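Local coordinates for protein glutathione s-transferase S2 (Nilaparvata lugens, PDB 5H5L) that binds glutathione and probably conjugates it to electrophilic compounds, acting as a sigma-class glutathione transferase and prostaglandin D synthase, at residues G15-W20 against I157-F162; L22-V27 against K73-A78; T90-F95 against D153-S158; G142-G147 against K178-K183. All coordinates share one frame; numbering follows the deposited sequence.

Interaction 1: G15-W20 against I157-F162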
loop_
_atom_site.group_PDB
_atom_site.type_symbol
_atom_site.label_atom_id
_atom_site.label_comp_id
_atom_site.label_asym_id
_atom_site.label_seq_id
_atom_site.Cartn_x
_atom_site.Cartn_y
_atom_site.Cartn_z
ATOM N N GLY B 15 -7.641 7.907 9.973
ATOM C CA GLY B 15 -7.605 9.345 9.845
ATOM C C GLY B 15 -6.427 9.964 10.570
ATOM O O GLY B 15 -5.904 10.993 10.148
ATOM N N GLU B 16 -5.976 9.337 11.665
ATOM C CA GLU B 16 -5.020 9.998 12.556
ATOM C C GLU B 16 -3.675 10.261 11.908
ATOM O O GLU B 16 -3.123 11.358 12.117
ATOM C CB GLU B 16 -4.838 9.148 13.823
ATOM C CG GLU B 16 -4.298 9.917 15.032
ATOM C CD GLU B 16 -5.277 10.960 15.563
ATOM O OE1 GLU B 16 -6.465 10.889 15.170
ATOM O OE2 GLU B 16 -4.859 11.842 16.360
ATOM N N PRO B 17 -3.109 9.358 11.112
ATOM C CA PRO B 17 -1.871 9.711 10.427
ATOM C C PRO B 17 -2.000 10.972 9.608
ATOM O O PRO B 17 -1.065 11.780 9.577
ATOM C CB PRO B 17 -1.576 8.474 9.570
ATOM C CG PRO B 17 -2.707 7.614 9.672
ATOM C CD PRO B 17 -3.500 7.962 10.855
ATOM N N ILE B 18 -3.153 11.200 8.975
ATOM C CA ILE B 18 -3.300 12.418 8.189
ATOM C C ILE B 18 -3.442 13.631 9.103
ATOM O O ILE B 18 -2.834 14.684 8.868
ATOM C CB ILE B 18 -4.497 12.275 7.231
ATOM C CG1 ILE B 18 -4.263 11.124 6.240
ATOM C CG2 ILE B 18 -4.705 13.567 6.457
ATOM C CD1 ILE B 18 -5.493 10.635 5.554
ATOM N N ARG B 19 -4.221 13.498 10.182
ATOM C CA ARG B 19 -4.316 14.596 11.145
ATOM C C ARG B 19 -2.950 14.945 11.726
ATOM O O ARG B 19 -2.599 16.130 11.852
ATOM C CB ARG B 19 -5.299 14.231 12.263
ATOM C CG ARG B 19 -6.751 14.011 11.821
ATOM C CD ARG B 19 -7.578 13.330 12.915
ATOM N NE ARG B 19 -8.956 13.024 12.536
ATOM C CZ ARG B 19 -9.578 11.885 12.804
ATOM N NH1 ARG B 19 -8.955 10.901 13.446
ATOM N NH2 ARG B 19 -10.832 11.709 12.411
ATOM N N TRP B 20 -2.154 13.931 12.091
ATOM C CA TRP B 20 -0.832 14.227 12.630
ATOM C C TRP B 20 0.044 14.902 11.597
ATOM O O TRP B 20 0.792 15.822 11.926
ATOM C CB TRP B 20 -0.119 12.964 13.140
ATOM C CG TRP B 20 -0.684 12.389 14.415
ATOM C CD1 TRP B 20 -1.910 12.637 14.946
ATOM C CD2 TRP B 20 -0.039 11.461 15.314
ATOM N NE1 TRP B 20 -2.077 11.923 16.114
ATOM C CE2 TRP B 20 -0.944 11.193 16.353
ATOM C CE3 TRP B 20 1.203 10.824 15.323
ATOM C CZ2 TRP B 20 -0.655 10.332 17.385
ATOM C CZ3 TRP B 20 1.493 9.963 16.361
ATOM C CH2 TRP B 20 0.575 9.742 17.385
ATOM N N ILE B 157 3.441 5.189 14.180
ATOM C CA ILE B 157 3.122 5.474 15.591
ATOM C C ILE B 157 1.668 5.875 15.773
ATOM O O ILE B 157 1.009 5.453 16.731
ATOM C CB ILE B 157 4.080 6.558 16.140
ATOM C CG1 ILE B 157 5.517 6.082 16.149
ATOM C CG2 ILE B 157 3.716 6.913 17.577
ATOM C CD1 ILE B 157 5.695 4.719 16.803
ATOM N N SER B 158 1.115 6.670 14.849
ATOM C CA SER B 158 -0.280 7.063 15.012
ATOM C C SER B 158 -1.187 5.849 14.974
ATOM O O SER B 158 -2.147 5.765 15.746
ATOM C CB SER B 158 -0.680 8.086 13.941
ATOM O OG SER B 158 -0.714 7.465 12.673
ATOM N N ILE B 159 -0.880 4.869 14.106
ATOM C CA ILE B 159 -1.711 3.681 14.022
ATOM C C ILE B 159 -1.418 2.722 15.178
ATOM O O ILE B 159 -2.339 2.107 15.721
ATOM C CB ILE B 159 -1.534 3.031 12.632
ATOM C CG1 ILE B 159 -2.186 3.960 11.581
ATOM C CG2 ILE B 159 -2.141 1.656 12.575
ATOM C CD1 ILE B 159 -1.995 3.559 10.159
ATOM N N LEU B 160 -0.158 2.584 15.598
ATOM C CA LEU B 160 0.131 1.737 16.764
ATOM C C LEU B 160 -0.573 2.249 18.021
ATOM O O LEU B 160 -1.025 1.458 18.859
ATOM C CB LEU B 160 1.632 1.658 17.015
ATOM C CG LEU B 160 2.446 0.805 16.060
ATOM C CD1 LEU B 160 3.861 0.725 16.533
ATOM C CD2 LEU B 160 1.880 -0.596 15.902
ATOM N N GLU B 161 -0.667 3.567 18.169
ATOM C CA GLU B 161 -1.392 4.148 19.293
ATOM C C GLU B 161 -2.823 3.632 19.328
ATOM O O GLU B 161 -3.348 3.280 20.386
ATOM C CB GLU B 161 -1.340 5.672 19.175
ATOM C CG GLU B 161 -2.407 6.417 19.935
ATOM C CD GLU B 161 -2.189 7.903 19.848
ATOM O OE1 GLU B 161 -3.012 8.593 19.213
ATOM O OE2 GLU B 161 -1.162 8.371 20.380
ATOM N N PHE B 162 -3.453 3.532 18.170
ATOM C CA PHE B 162 -4.775 2.946 18.118
ATOM C C PHE B 162 -4.767 1.527 18.663
ATOM O O PHE B 162 -5.690 1.122 19.368
ATOM C CB PHE B 162 -5.290 2.975 16.682
ATOM C CG PHE B 162 -6.708 2.517 16.533
ATOM C CD1 PHE B 162 -7.746 3.415 16.686
ATOM C CD2 PHE B 162 -7.007 1.190 16.235
ATOM C CE1 PHE B 162 -9.069 3.004 16.541
ATOM C CE2 PHE B 162 -8.318 0.775 16.093
ATOM C CZ PHE B 162 -9.351 1.689 16.243
#
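Trp20 carries CG anti to its carbonyl carbon and beside its backbone N (chi1 -72°), and from there the indole reaches Ser158 CB. Ser158 CB sits 3.6 Å from the centroid of the six-membered Trp20 ring, 11° off the normal, a CH-pi contact; Ser158 OG, between its own backbone N and carbonyl carbon (chi1 69°), is turned toward the carbonyls of Ile154 and Tyr155 and brushes Pro17 CD at 3.4 Å. Two groups reach the indole rim: Ile157 CG2, 4.0 Å from Trp20 CZ3, and the carboxylate of Glu161, whose OE1 is 3.5 Å from Trp20 CZ2. Trp20 NE1 gives its hydrogen to Glu16 OE2 at 2.8 Å. That oxygen also accepts from Trp193 and pairs with Arg197, which bridges to Glu161 OE1 as well and probably eases the repulsion between the two carboxylates. An alanine at Trp20 would probably leave Ser158 CB facing a gap and Glu16 OE2 short of one donor. Pro17 CG packs on Ile159 CD1 at 4.1 Å. The contact joins the first helix of the thioredoxin-like domain to helix 151-164 of the helical domain, the interdomain seam of the glutathione transferase fold.

Interaction 2: L22-V27 against K73-A78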
loop_
_atom_site.group_PDB
_atom_site.type_symbol
_atom_site.label_atom_id
_atom_site.label_comp_id
_atom_site.label_asym_id
_atom_site.label_seq_id
_atom_site.Cartn_x
_atom_site.Cartn_y
_atom_site.Cartn_z
ATOM N N LEU B 22 -0.865 16.762 9.043
ATOM C CA LEU B 22 -1.320 18.137 8.828
ATOM C C LEU B 22 -0.947 19.011 10.022
ATOM O O LEU B 22 -0.538 20.166 9.847
ATOM C CB LEU B 22 -2.823 18.151 8.590
ATOM C CG LEU B 22 -3.303 17.559 7.253
ATOM C CD1 LEU B 22 -4.766 17.392 7.301
ATOM C CD2 LEU B 22 -2.932 18.490 6.125
ATOM N N SER B 23 -0.991 18.436 11.226
ATOM C CA SER B 23 -0.552 19.158 12.424
ATOM C C SER B 23 0.933 19.430 12.361
ATOM O O SER B 23 1.377 20.569 12.545
ATOM C CB SER B 23 -0.903 18.356 13.667
ATOM O OG SER B 23 -2.299 18.266 13.786
ATOM N N TYR B 24 1.724 18.409 12.029
ATOM C CA TYR B 24 3.147 18.646 11.854
ATOM C C TYR B 24 3.404 19.721 10.815
ATOM O O TYR B 24 4.358 20.494 10.934
ATOM C CB TYR B 24 3.865 17.376 11.444
ATOM C CG TYR B 24 5.357 17.524 11.414
ATOM C CD1 TYR B 24 6.124 17.264 12.539
ATOM C CD2 TYR B 24 6.008 17.878 10.272
ATOM C CE1 TYR B 24 7.505 17.357 12.501
ATOM C CE2 TYR B 24 7.387 17.970 10.228
ATOM C CZ TYR B 24 8.130 17.722 11.355
ATOM O OH TYR B 24 9.508 17.816 11.298
ATOM N N LEU B 25 2.611 19.739 9.745
ATOM C CA LEU B 25 2.784 20.747 8.694
ATOM C C LEU B 25 2.402 22.148 9.163
ATOM O O LEU B 25 2.777 23.134 8.517
ATOM C CB LEU B 25 1.919 20.406 7.482
ATOM C CG LEU B 25 2.501 19.586 6.345
ATOM C CD1 LEU B 25 1.395 19.366 5.310
ATOM C CD2 LEU B 25 3.687 20.311 5.697
ATOM N N ASP B 26 1.642 22.229 10.245
ATOM C CA ASP B 26 1.187 23.480 10.827
ATOM C C ASP B 26 0.288 24.242 9.858
ATOM O O ASP B 26 0.419 25.452 9.699
ATOM C CB ASP B 26 2.379 24.338 11.257
ATOM C CG ASP B 26 2.021 25.319 12.368
ATOM O OD1 ASP B 26 1.082 25.020 13.136
ATOM O OD2 ASP B 26 2.670 26.392 12.447
ATOM N N VAL B 27 -0.620 23.527 9.195
ATOM C CA VAL B 27 -1.606 24.162 8.316
ATOM C C VAL B 27 -2.981 23.973 8.927
ATOM O O VAL B 27 -3.246 22.940 9.548
ATOM C CB VAL B 27 -1.567 23.607 6.882
ATOM C CG1 VAL B 27 -0.247 23.943 6.246
ATOM C CG2 VAL B 27 -1.818 22.096 6.874
ATOM N N LYS B 73 6.207 14.666 1.945
ATOM C CA LYS B 73 7.015 15.458 1.022
ATOM C C LYS B 73 6.866 16.935 1.337
ATOM O O LYS B 73 7.848 17.670 1.378
ATOM C CB LYS B 73 6.603 15.251 -0.437
ATOM C CG LYS B 73 6.926 13.916 -1.070
ATOM C CD LYS B 73 8.381 13.830 -1.410
ATOM C CE LYS B 73 8.717 12.427 -1.935
ATOM N NZ LYS B 73 10.198 12.253 -2.117
ATOM N N LYS B 74 5.628 17.388 1.535
ATOM C CA LYS B 74 5.409 18.792 1.848
ATOM C C LYS B 74 6.089 19.176 3.146
ATOM O O LYS B 74 6.518 20.324 3.295
ATOM C CB LYS B 74 3.915 19.110 1.936
ATOM C CG LYS B 74 3.171 18.954 0.602
ATOM C CD LYS B 74 1.999 19.863 0.410
ATOM C CE LYS B 74 2.342 20.926 -0.629
ATOM N NZ LYS B 74 2.199 20.435 -2.034
ATOM N N ALA B 75 6.222 18.231 4.078
ATOM C CA ALA B 75 6.754 18.500 5.416
ATOM C C ALA B 75 8.260 18.377 5.495
ATOM O O ALA B 75 8.829 18.635 6.555
ATOM C CB ALA B 75 6.126 17.562 6.439
ATOM N N GLY B 76 8.918 17.975 4.420
ATOM C CA GLY B 76 10.326 17.630 4.504
ATOM C C GLY B 76 10.631 16.376 5.294
ATOM O O GLY B 76 11.725 16.262 5.867
ATOM N N LEU B 77 9.689 15.443 5.364
ATOM C CA LEU B 77 9.863 14.178 6.069
ATOM C C LEU B 77 9.840 12.981 5.129
ATOM O O LEU B 77 9.287 11.927 5.462
ATOM C CB LEU B 77 8.779 14.026 7.122
ATOM C CG LEU B 77 8.752 15.068 8.237
ATOM C CD1 LEU B 77 7.677 14.646 9.188
ATOM C CD2 LEU B 77 10.094 15.201 8.967
ATOM N N ALA B 78 10.413 13.142 3.938
ATOM C CA ALA B 78 10.565 12.035 2.996
ATOM C C ALA B 78 12.042 11.797 2.718
ATOM O O ALA B 78 12.890 12.260 3.481
ATOM C CB ALA B 78 9.806 12.302 1.690
#
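Tyr24 reaches from the last turn of helix 15-25 toward Leu77, the two side chains meeting tip to tip. Its CB points toward segment 73-78, with CG anti to the backbone N (chi1 -173°), and the ring takes up the contact from there. Along one side of the ring, CD2 has Ala75 CB 3.8 Å away, near the ring plane. One atom further out, CE2 meets Leu77 CD1 at 3.5 Å. That methyl lies over the face, 3.8 Å from the Tyr24 centroid and 23° off the normal, as a CH-pi contact offset toward the rim. CZ is still beside both methyls of Leu77, and the hydroxyl at the end, OH, comes to 3.6 Å from Leu77 CD2. Leu77 CD1 thus lies over the CE2 side of the ring, with CD2 of the leucine at the hydroxyl.

Leu25, next in sequence, meets the helix end itself: its CD2 rests 3.6 Å from Ala75 CA and 4.0 Å from Lys74 CB. Ala75 CB touches both Leu25 CD2, at 3.7 Å, and the tyrosine ring. Both segments leave their helices here: Asp26 and Gly76, each with positive phi, follow the last turn in a Schellman motif. The tyrosine ring also makes a cation-pi contact with Lys189, and Lys74 NZ forms a salt bridge with Glu82 of the second subunit.

The contact ties together the C-terminal ends of helices 15-25 and 64-75, which pack beside each other through Leu25 and Leu71; strand 4-9 reaches both segments through Tyr4, and helix 188-196 touches Ser23 and Asp26.

Interaction 3: T90-F95 against D153-S158; sequences TMIDTF and DIYFIS
Ile92 and Phe156 have the nearest CA atoms, 7.3 Å apart, where two helical segments run nearly parallel, axes 10.4 Å apart and 19° between directions. That spacing is filled by large side chains. Phe95 has CG anti to its backbone N (chi1 178°), and over one face of its ring comes the edge of Phe156: Phe156 CD1 is 3.5 Å from Phe95 CD1, with the planes at 79°, a T-shaped pair whose centroids are 5.0 Å apart. At the rim of the Phe95 ring, CD2 meets Tyr155 CE2 edge against edge at 4.2 Å. Ile92 adds its two methyls: CG2 lies 4.0 Å from Tyr155 CD2, and CD1 reaches toward the same atom and toward Phe156 CB. An alanine at Phe95 would probably open a gap at the edge of Phe156 and leave that ring without its face partner. Beyond the contact, Tyr155 OH is hydrogen-bonded to Ser64 and Arg99, and Thr90 and Thr94 bond to Cys62 and Gln63 of the second subunit. This aromatic core belongs to the helical domain of the glutathione transferase fold, with Tyr155 about 4 Å, side chain to ligand, from a bound glutathione.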
loop_
_atom_site.group_PDB
_atom_site.type_symbol
_atom_site.label_atom_id
_atom_site.label_comp_id
_atom_site.label_asym_id
_atom_site.label_seq_id
_atom_site.Cartn_x
_atom_site.Cartn_y
_atom_site.Cartn_z
ATOM N N THR B 90 8.984 0.805 1.701
ATOM C CA THR B 90 8.959 -0.638 1.940
ATOM C C THR B 90 8.528 -0.960 3.369
ATOM O O THR B 90 7.742 -1.890 3.583
ATOM C CB THR B 90 10.317 -1.293 1.616
ATOM O OG1 THR B 90 10.161 -2.715 1.692
ATOM C CG2 THR B 90 11.363 -0.900 2.579
ATOM N N MET B 91 8.995 -0.193 4.350
ATOM C CA MET B 91 8.604 -0.435 5.738
ATOM C C MET B 91 7.121 -0.173 5.973
ATOM O O MET B 91 6.447 -0.927 6.702
ATOM C CB MET B 91 9.440 0.434 6.680
ATOM C CG MET B 91 10.919 0.027 6.780
ATOM S SD MET B 91 11.185 -1.733 7.099
ATOM C CE MET B 91 10.451 -1.796 8.699
ATOM N N ILE B 92 6.566 0.864 5.356
ATOM C CA ILE B 92 5.149 1.129 5.591
ATOM C C ILE B 92 4.271 0.114 4.871
ATOM O O ILE B 92 3.204 -0.259 5.375
ATOM C CB ILE B 92 4.810 2.583 5.195
ATOM C CG1 ILE B 92 5.486 3.545 6.189
ATOM C CG2 ILE B 92 3.327 2.790 5.152
ATOM C CD1 ILE B 92 5.067 3.323 7.653
ATOM N N ASP B 93 4.670 -0.329 3.673
ATOM C CA ASP B 93 3.891 -1.356 3.014
ATOM C C ASP B 93 3.920 -2.646 3.839
ATOM O O ASP B 93 2.916 -3.346 3.953
ATOM C CB ASP B 93 4.410 -1.611 1.595
ATOM C CG ASP B 93 3.841 -0.600 0.542
ATOM O OD1 ASP B 93 3.063 0.295 0.887
ATOM O OD2 ASP B 93 4.177 -0.737 -0.650
ATOM N N THR B 94 5.060 -2.949 4.451
ATOM C CA THR B 94 5.145 -4.113 5.316
ATOM C C THR B 94 4.268 -3.935 6.548
ATOM O O THR B 94 3.552 -4.859 6.941
ATOM C CB THR B 94 6.611 -4.353 5.675
ATOM O OG1 THR B 94 7.280 -4.743 4.469
ATOM C CG2 THR B 94 6.764 -5.454 6.701
ATOM N N PHE B 95 4.305 -2.755 7.167
ATOM C CA PHE B 95 3.405 -2.456 8.272
ATOM C C PHE B 95 1.951 -2.630 7.841
ATOM O O PHE B 95 1.118 -3.139 8.598
ATOM C CB PHE B 95 3.644 -1.030 8.768
ATOM C CG PHE B 95 2.743 -0.611 9.870
ATOM C CD1 PHE B 95 2.769 -1.258 11.081
ATOM C CD2 PHE B 95 1.894 0.470 9.711
ATOM C CE1 PHE B 95 1.954 -0.863 12.089
ATOM C CE2 PHE B 95 1.054 0.880 10.741
ATOM C CZ PHE B 95 1.087 0.231 11.923
ATOM N N ASP B 153 7.448 7.167 10.115
ATOM C CA ASP B 153 7.401 7.109 11.582
ATOM C C ASP B 153 6.063 7.616 12.109
ATOM O O ASP B 153 5.470 7.039 13.029
ATOM C CB ASP B 153 8.546 7.944 12.176
ATOM C CG ASP B 153 9.915 7.469 11.734
ATOM O OD1 ASP B 153 10.200 6.260 11.881
ATOM O OD2 ASP B 153 10.695 8.295 11.196
ATOM N N ILE B 154 5.572 8.702 11.538
ATOM C CA ILE B 154 4.332 9.291 11.997
ATOM C C ILE B 154 3.152 8.396 11.678
ATOM O O ILE B 154 2.270 8.208 12.508
ATOM C CB ILE B 154 4.238 10.695 11.391
ATOM C CG1 ILE B 154 5.324 11.560 12.070
ATOM C CG2 ILE B 154 2.873 11.302 11.616
ATOM C CD1 ILE B 154 5.535 12.910 11.443
ATOM N N TYR B 155 3.134 7.803 10.489
ATOM C CA TYR B 155 2.070 6.875 10.143
ATOM C C TYR B 155 2.085 5.670 11.079
ATOM O O TYR B 155 1.052 5.270 11.618
ATOM C CB TYR B 155 2.263 6.466 8.680
ATOM C CG TYR B 155 1.156 5.670 8.052
ATOM C CD1 TYR B 155 0.165 6.303 7.304
ATOM C CD2 TYR B 155 1.128 4.281 8.143
ATOM C CE1 TYR B 155 -0.837 5.578 6.679
ATOM C CE2 TYR B 155 0.125 3.556 7.534
ATOM C CZ TYR B 155 -0.856 4.226 6.799
ATOM O OH TYR B 155 -1.853 3.503 6.199
ATOM N N PHE B 156 3.267 5.101 11.290
ATOM C CA PHE B 156 3.445 3.898 12.110
ATOM C C PHE B 156 2.956 4.130 13.547
ATOM O O PHE B 156 2.114 3.378 14.069
ATOM C CB PHE B 156 4.933 3.549 12.025
ATOM C CG PHE B 156 5.389 2.346 12.813
ATOM C CD1 PHE B 156 4.927 1.075 12.534
ATOM C CD2 PHE B 156 6.393 2.483 13.749
ATOM C CE1 PHE B 156 5.424 -0.037 13.254
ATOM C CE2 PHE B 156 6.880 1.393 14.428
ATOM C CZ PHE B 156 6.401 0.151 14.186
ATOM N N ILE B 157 3.441 5.189 14.180
ATOM C CA ILE B 157 3.122 5.474 15.591
ATOM C C ILE B 157 1.668 5.875 15.773
ATOM O O ILE B 157 1.009 5.453 16.731
ATOM C CB ILE B 157 4.080 6.558 16.140
ATOM C CG1 ILE B 157 5.517 6.082 16.149
ATOM C CG2 ILE B 157 3.716 6.913 17.577
ATOM C CD1 ILE B 157 5.695 4.719 16.803
ATOM N N SER B 158 1.115 6.670 14.849
ATOM C CA SER B 158 -0.280 7.063 15.012
ATOM C C SER B 158 -1.187 5.849 14.974
ATOM O O SER B 158 -2.147 5.765 15.746
ATOM C CB SER B 158 -0.680 8.086 13.941
ATOM O OG SER B 158 -0.714 7.465 12.673
#

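Interaction 4: G142-G147 against K178-K183; sequences GYLANG and KALNDK
Gly142 and Tyr143 belong to the connection between helices 111-139 and 151-164 of the helical domain, and they lean on Leu180 and Lys183 of helix 175-185. Lys183 makes three kinds of contact. Its chain leaves with CG anti to the backbone N and then bends at chi3 (52°), which turns CE toward the Tyr143 ring. On the way CD passes the phenol oxygen, 3.5 Å from Tyr143 OH, and CE lies 3.8 Å from Tyr143 CE1. The ammonium ends over the ring face: NZ is 4.2 Å from the Tyr143 centroid and 27° off the normal, a cation-pi contact, the two side chains crossing at about a right angle. The same NZ makes a weak hydrogen bond to Gly142 O at 3.4 Å.

One turn earlier, Leu180 packs against the same two loop residues. Its CD1 meets Gly142 O at 3.6 Å and Tyr143 CD1 at 3.9 Å, and CD2 approaches Leu144 CG at 4.4 Å. Gly142 has good reason to be glycine: with phi at 86° a CB would press on the preceding carbonyl and come tight against Lys183 NZ. Further in, Leu144 packs on Phe156 and Ile92, and its backbone N is hydrogen-bonded to Asp153 near the start of helix 151-164.

The chemistry therefore grades from inside to outside. Leucine contacts close the buried side, and a lysine at the margin sets its ammonium against a carbonyl oxygen and an aromatic face, both neutral and the hydrogen bond weak, so this end of the contact is probably held only modestly.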
loop_
_atom_site.group_PDB
_atom_site.type_symbol
_atom_site.label_atom_id
_atom_site.label_comp_id
_atom_site.label_asym_id
_atom_site.label_seq_id
_atom_site.Cartn_x
_atom_site.Cartn_y
_atom_site.Cartn_z
ATOM N N GLY B 142 17.244 4.541 15.327
ATOM C CA GLY B 142 16.103 4.905 16.124
ATOM C C GLY B 142 14.904 5.374 15.325
ATOM O O GLY B 142 14.010 6.019 15.890
ATOM N N TYR B 143 14.875 5.108 14.019
ATOM C CA TYR B 143 13.754 5.471 13.150
ATOM C C TYR B 143 13.418 4.287 12.258
ATOM O O TYR B 143 14.168 3.306 12.183
ATOM C CB TYR B 143 14.091 6.698 12.301
ATOM C CG TYR B 143 14.323 7.920 13.121
ATOM C CD1 TYR B 143 13.246 8.659 13.579
ATOM C CD2 TYR B 143 15.616 8.334 13.466
ATOM C CE1 TYR B 143 13.429 9.794 14.340
ATOM C CE2 TYR B 143 15.815 9.471 14.244
ATOM C CZ TYR B 143 14.702 10.194 14.671
ATOM O OH TYR B 143 14.806 11.322 15.433
ATOM N N LEU B 144 12.271 4.382 11.575
ATOM C CA LEU B 144 11.894 3.348 10.629
ATOM C C LEU B 144 12.850 3.291 9.460
ATOM O O LEU B 144 13.091 2.205 8.926
ATOM C CB LEU B 144 10.474 3.560 10.099
ATOM C CG LEU B 144 9.283 2.992 10.846
ATOM C CD1 LEU B 144 8.043 3.251 9.961
ATOM C CD2 LEU B 144 9.406 1.500 11.219
ATOM N N ALA B 145 13.418 4.427 9.051
ATOM C CA ALA B 145 14.185 4.434 7.823
ATOM C C ALA B 145 15.221 5.543 7.826
ATOM O O ALA B 145 14.956 6.640 8.325
ATOM C CB ALA B 145 13.271 4.618 6.619
ATOM N N ASN B 146 16.395 5.236 7.256
ATOM C CA ASN B 146 17.412 6.223 6.879
ATOM C C ASN B 146 17.993 6.983 8.079
ATOM O O ASN B 146 18.579 8.061 7.922
ATOM C CB ASN B 146 16.861 7.235 5.874
ATOM C CG ASN B 146 16.239 6.584 4.648
ATOM O OD1 ASN B 146 16.853 5.744 3.987
ATOM N ND2 ASN B 146 15.024 7.007 4.320
ATOM N N GLY B 147 17.835 6.474 9.291
ATOM C CA GLY B 147 18.367 7.179 10.438
ATOM C C GLY B 147 17.795 8.556 10.659
ATOM O O GLY B 147 18.437 9.376 11.305
ATOM N N LYS B 178 8.901 1.352 21.237
ATOM C CA LYS B 178 8.389 2.253 22.269
ATOM C C LYS B 178 9.184 3.558 22.324
ATOM O O LYS B 178 8.613 4.629 22.574
ATOM C CB LYS B 178 8.411 1.543 23.623
ATOM C CG LYS B 178 7.999 2.409 24.799
ATOM C CD LYS B 178 6.530 2.767 24.730
ATOM C CE LYS B 178 6.133 3.644 25.913
ATOM N NZ LYS B 178 4.765 4.194 25.751
ATOM N N ALA B 179 10.501 3.480 22.114
ATOM C CA ALA B 179 11.351 4.672 22.029
ATOM C C ALA B 179 10.979 5.576 20.840
ATOM O O ALA B 179 11.010 6.807 20.948
ATOM C CB ALA B 179 12.793 4.240 21.887
ATOM N N LEU B 180 10.703 4.988 19.670
ATOM C CA LEU B 180 10.214 5.808 18.553
ATOM C C LEU B 180 8.850 6.401 18.876
ATOM O O LEU B 180 8.568 7.560 18.555
ATOM C CB LEU B 180 10.151 4.947 17.304
ATOM C CG LEU B 180 9.665 5.579 16.002
ATOM C CD1 LEU B 180 10.551 6.764 15.594
ATOM C CD2 LEU B 180 9.601 4.501 14.960
ATOM N N ASN B 181 7.995 5.616 19.530
ATOM C CA ASN B 181 6.683 6.108 19.914
ATOM C C ASN B 181 6.795 7.354 20.762
ATOM O O ASN B 181 6.080 8.342 20.534
ATOM C CB ASN B 181 5.909 5.054 20.692
ATOM C CG ASN B 181 4.653 5.629 21.313
ATOM O OD1 ASN B 181 3.569 5.559 20.724
ATOM N ND2 ASN B 181 4.798 6.265 22.479
ATOM N N ASP B 182 7.653 7.310 21.787
ATOM C CA ASP B 182 7.749 8.444 22.705
ATOM C C ASP B 182 8.305 9.664 21.997
ATOM O O ASP B 182 7.892 10.791 22.272
ATOM C CB ASP B 182 8.625 8.083 23.905
ATOM C CG ASP B 182 8.056 6.927 24.711
ATOM O OD1 ASP B 182 6.833 6.645 24.602
ATOM O OD2 ASP B 182 8.831 6.294 25.455
ATOM N N LYS B 183 9.216 9.446 21.061
ATOM C CA LYS B 183 9.811 10.538 20.295
ATOM C C LYS B 183 8.779 11.217 19.395
ATOM O O LYS B 183 8.737 12.445 19.300
ATOM C CB LYS B 183 10.974 9.962 19.496
ATOM C CG LYS B 183 11.661 10.851 18.546
ATOM C CD LYS B 183 13.115 10.410 18.363
ATOM C CE LYS B 183 13.284 8.931 18.020
ATOM N NZ LYS B 183 14.723 8.486 18.105
#

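In the fold
Interactions 1 and 3 are the core of the fold, both buried and both built on helix 151-164, sharing Ile157 and Ser158; they touch where Phe95 packs on Ile159 and Pro17 on Tyr155. Interaction 2 continues helix 15-25 outward from interaction 1 to the surface, and meets interaction 3 through Leu77 and Ile154. Interaction 4 is partly buried, about 11 Å from interaction 3 between centres, and joined to it by Asp153 and Leu144. Chemistry follows place: aromatic edges and faces in interaction 3, an indole laid on a serine with two carboxylates near its edge at the domain seam in interaction 1, apolar helix ends in interaction 2, and a lysine charge over a tyrosine at the partly buried margin in interaction 4.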